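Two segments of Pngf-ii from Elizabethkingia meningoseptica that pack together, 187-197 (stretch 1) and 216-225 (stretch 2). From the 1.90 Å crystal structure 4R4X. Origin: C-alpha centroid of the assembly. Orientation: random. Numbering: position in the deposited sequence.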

# COMPACT_ATOMS: atom_id res chain seq x y z
N THR A 187 6.38 1.67 -6.86
CA THR A 187 5.15 0.96 -7.20
C THR A 187 5.51 -0.14 -8.15
O THR A 187 6.25 0.09 -9.12
CB THR A 187 4.11 1.91 -7.85
OG1 THR A 187 3.76 2.89 -6.89
CG2 THR A 187 2.85 1.16 -8.25
N ILE A 188 5.04 -1.34 -7.84
CA ILE A 188 5.14 -2.49 -8.72
C ILE A 188 3.76 -2.80 -9.31
O ILE A 188 2.93 -3.43 -8.63
CB ILE A 188 5.65 -3.72 -7.96
CG1 ILE A 188 6.96 -3.42 -7.22
CG2 ILE A 188 5.80 -4.90 -8.92
CD1 ILE A 188 8.15 -3.20 -8.13
N PRO A 189 3.53 -2.42 -10.58
CA PRO A 189 2.24 -2.70 -11.21
C PRO A 189 2.09 -4.19 -11.47
O PRO A 189 3.06 -4.85 -11.86
CB PRO A 189 2.28 -1.92 -12.53
CG PRO A 189 3.61 -1.24 -12.59
CD PRO A 189 4.49 -1.80 -11.52
N VAL A 190 0.89 -4.72 -11.23
CA VAL A 190 0.61 -6.11 -11.53
C VAL A 190 -0.55 -6.21 -12.52
O VAL A 190 -0.33 -6.67 -13.64
CB VAL A 190 0.30 -6.92 -10.25
CG1 VAL A 190 0.14 -8.39 -10.59
CG2 VAL A 190 1.40 -6.73 -9.23
N PHE A 191 -1.75 -5.80 -12.12
CA PHE A 191 -2.95 -5.87 -12.99
C PHE A 191 -3.64 -4.52 -13.06
O PHE A 191 -3.69 -3.77 -12.07
CB PHE A 191 -3.97 -6.93 -12.54
CG PHE A 191 -3.43 -8.33 -12.47
CD1 PHE A 191 -2.88 -8.95 -13.57
CD2 PHE A 191 -3.52 -9.05 -11.28
CE1 PHE A 191 -2.39 -10.24 -13.49
CE2 PHE A 191 -3.01 -10.32 -11.18
CZ PHE A 191 -2.45 -10.93 -12.30
N GLU A 192 -4.18 -4.21 -14.24
CA GLU A 192 -4.97 -3.01 -14.44
C GLU A 192 -6.25 -3.34 -15.20
O GLU A 192 -6.18 -3.86 -16.31
CB GLU A 192 -4.17 -1.95 -15.21
CG GLU A 192 -4.91 -0.64 -15.34
CD GLU A 192 -4.01 0.53 -15.73
OE1 GLU A 192 -4.34 1.68 -15.36
OE2 GLU A 192 -2.96 0.30 -16.38
N ASN A 193 -7.39 -3.07 -14.57
CA ASN A 193 -8.70 -3.38 -15.11
C ASN A 193 -8.78 -4.77 -15.77
O ASN A 193 -9.21 -4.88 -16.89
CB ASN A 193 -9.12 -2.28 -16.10
CG ASN A 193 -9.12 -0.89 -15.46
OD1 ASN A 193 -9.50 -0.72 -14.30
ND2 ASN A 193 -8.67 0.10 -16.21
N GLU A 194 -8.39 -5.80 -15.03
CA GLU A 194 -8.41 -7.18 -15.53
C GLU A 194 -9.67 -7.90 -15.12
O GLU A 194 -10.02 -7.94 -13.95
CB GLU A 194 -7.25 -8.02 -14.96
CG GLU A 194 -5.93 -7.96 -15.70
CD GLU A 194 -6.01 -8.09 -17.21
OE1 GLU A 194 -5.38 -7.23 -17.87
OE2 GLU A 194 -6.66 -9.03 -17.73
N THR A 195 -10.30 -8.54 -16.09
CA THR A 195 -11.45 -9.39 -15.82
C THR A 195 -11.09 -10.67 -15.08
O THR A 195 -10.13 -11.36 -15.42
CB THR A 195 -12.12 -9.76 -17.14
OG1 THR A 195 -12.64 -8.56 -17.72
CG2 THR A 195 -13.22 -10.77 -16.92
N ILE A 196 -11.89 -10.98 -14.07
CA ILE A 196 -11.88 -12.28 -13.40
C ILE A 196 -13.33 -12.78 -13.48
O ILE A 196 -14.24 -12.13 -12.98
CB ILE A 196 -11.39 -12.21 -11.94
CG1 ILE A 196 -9.96 -11.66 -11.91
CG2 ILE A 196 -11.42 -13.61 -11.33
CD1 ILE A 196 -9.32 -11.53 -10.53
N ASN A 197 -13.54 -13.90 -14.18
CA ASN A 197 -14.88 -14.38 -14.55
C ASN A 197 -14.90 -15.90 -14.72
O ASN A 197 -13.96 -16.59 -14.33
CB ASN A 197 -15.40 -13.64 -15.82
CG ASN A 197 -14.69 -14.07 -17.11
OD1 ASN A 197 -15.22 -13.86 -18.22
ND2 ASN A 197 -13.50 -14.64 -17.00
N ILE A 216 -8.82 -17.37 -12.03
CA ILE A 216 -7.45 -17.13 -11.55
C ILE A 216 -6.66 -16.44 -12.65
O ILE A 216 -6.62 -16.93 -13.79
CB ILE A 216 -6.75 -18.45 -11.23
CG1 ILE A 216 -7.58 -19.30 -10.25
CG2 ILE A 216 -5.36 -18.20 -10.66
CD1 ILE A 216 -7.21 -20.78 -10.28
N ILE A 217 -6.07 -15.29 -12.33
CA ILE A 217 -5.14 -14.61 -13.22
C ILE A 217 -3.75 -14.54 -12.56
O ILE A 217 -3.63 -14.25 -11.36
CB ILE A 217 -5.63 -13.21 -13.65
CG1 ILE A 217 -5.87 -12.29 -12.45
CG2 ILE A 217 -6.92 -13.33 -14.46
CD1 ILE A 217 -6.41 -10.93 -12.82
N LEU A 218 -2.71 -14.74 -13.36
CA LEU A 218 -1.35 -14.92 -12.83
C LEU A 218 -0.32 -14.27 -13.74
O LEU A 218 -0.45 -14.34 -14.95
CB LEU A 218 -1.05 -16.41 -12.74
CG LEU A 218 0.19 -16.79 -11.92
CD1 LEU A 218 -0.13 -16.68 -10.45
CD2 LEU A 218 0.65 -18.22 -12.19
N LYS A 219 0.71 -13.65 -13.18
CA LYS A 219 1.84 -13.21 -13.99
C LYS A 219 3.14 -13.29 -13.21
O LYS A 219 3.14 -13.51 -11.99
CB LYS A 219 1.62 -11.79 -14.53
CG LYS A 219 1.56 -10.70 -13.50
CD LYS A 219 1.85 -9.30 -14.08
CE LYS A 219 1.03 -8.97 -15.31
NZ LYS A 219 1.28 -7.58 -15.78
N LYS A 220 4.24 -13.13 -13.94
CA LYS A 220 5.55 -13.04 -13.33
C LYS A 220 5.89 -11.57 -13.17
O LYS A 220 5.68 -10.77 -14.11
CB LYS A 220 6.62 -13.72 -14.19
CG LYS A 220 6.53 -15.22 -14.27
CD LYS A 220 7.78 -15.86 -14.89
CE LYS A 220 8.06 -15.30 -16.28
NZ LYS A 220 8.83 -16.23 -17.16
N VAL A 221 6.36 -11.18 -11.99
CA VAL A 221 6.79 -9.81 -11.76
C VAL A 221 8.15 -9.79 -11.04
O VAL A 221 8.40 -10.60 -10.15
CB VAL A 221 5.76 -8.97 -10.96
CG1 VAL A 221 4.41 -8.99 -11.65
CG2 VAL A 221 5.59 -9.47 -9.54
N LYS A 222 9.02 -8.87 -11.45
CA LYS A 222 10.33 -8.77 -10.85
C LYS A 222 10.30 -7.80 -9.66
O LYS A 222 9.89 -6.67 -9.78
CB LYS A 222 11.38 -8.35 -11.89
CG LYS A 222 12.78 -8.23 -11.29
CD LYS A 222 13.18 -9.45 -10.45
CE LYS A 222 14.66 -9.45 -10.07
NZ LYS A 222 14.97 -8.41 -9.05
N ILE A 223 10.69 -8.29 -8.49
CA ILE A 223 10.73 -7.50 -7.27
C ILE A 223 12.18 -7.14 -6.98
O ILE A 223 13.03 -8.04 -6.91
CB ILE A 223 10.21 -8.31 -6.07
CG1 ILE A 223 8.83 -8.91 -6.39
CG2 ILE A 223 10.18 -7.45 -4.80
CD1 ILE A 223 7.77 -7.86 -6.68
N PRO A 224 12.46 -5.84 -6.79
CA PRO A 224 13.84 -5.46 -6.49
C PRO A 224 14.26 -5.97 -5.13
O PRO A 224 13.41 -6.46 -4.35
CB PRO A 224 13.79 -3.93 -6.50
CG PRO A 224 12.39 -3.61 -6.12
CD PRO A 224 11.57 -4.66 -6.83
N GLU A 225 15.56 -5.87 -4.84
CA GLU A 225 16.02 -6.14 -3.50
C GLU A 225 15.33 -5.15 -2.56
O GLU A 225 15.29 -3.96 -2.85
CB GLU A 225 17.53 -6.01 -3.36
CG GLU A 225 18.02 -6.27 -1.95
CD GLU A 225 19.53 -6.06 -1.79
OE1 GLU A 225 20.03 -6.13 -0.63
OE2 GLU A 225 20.20 -5.80 -2.80

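What lies at the apolar centre of the contact? Ile217 does, giving up more surface to the other stretch than any other residue, 115 Å² of the 559 Å² buried by both sides together. Its CA-to-CB bond points toward stretch 1, and with chi1 at p and chi2 at t its CD1 methyl comes to rest over the face of the Phe191 ring, 3.7 Å from the ring centroid and only 8° off the ring normal. This is a CH-pi contact, and the nearly perpendicular approach places the methyl over the middle of the aromatic face. The CG1 of Ile217 lies over a face of the ring as well, 3.7 Å from CZ of Phe191. An aromatic ring suits this place because it offers a broad, flat apolar surface; its CA-to-CB bond runs sideways, yet the m rotamer brings the end of the side chain nearer to stretch 2.

How does stretch 1 enclose Ile217 beyond the ring? The chain turns a corner at Glu192 and Asn193, and residues on both sides of that corner reach the same isoleucine. After the turn, Ile196 brings its CG1 within 3.7 Å of Ile217 CD1, while the CB of Glu194 stands 3.7 Å from that same methyl. Glu194 thus contributes aliphatic carbon to the pocket, and its carboxylate atom OE2 is hydrogen-bonded elsewhere in the structure. The other branch is occupied too: Ile217 CG2 sits 3.9 Å from the backbone O of Thr195, whose own side chain starts away from stretch 2. Isoleucine suits this place because its beta-branched side chain, held in one rotamer, presents CG2 on one branch and CG1 and CD1 on the other, so that it meets several neighbours at once.

What continues the apolar packing along the first strand? Strands 187-191 and 216-222 run roughly antiparallel, with 153° between their directions and 8.3 Å between their axes at closest approach, a spacing bridged by side chains. Val190 and Val221 meet through their CG1 atoms at 4.4 Å, two compact, buried residues in a looser contact. Farther along, Ile188 points toward stretch 2 and covers the end of the interface: its CG2 lies 4.2 Å from Ile223 CD1, and its CD1 lies 3.9 Å from Pro224 CD. The proline ring supplies a rigid apolar surface for that methyl, at a place where the second stretch has left its strand.

Where does the contact become polar? It does so at Lys219, whose NZ donates a hydrogen bond of 2.8 Å to the backbone O of Val190, the one hydrogen bond between the stretches. Lysine suits this partly exposed position because it can be apolar along its length and polar at its tip. Its CG packs 4.0 Å from Val190 CG1 and 4.0 Å from Phe191 CE1, so the aliphatic part extends the greasy centre while the ammonium group finds a carbonyl. By contrast, Lys222 starts away from stretch 1, and its NZ donates to the O of Ile223, 2.9 Å away, within its own stretch.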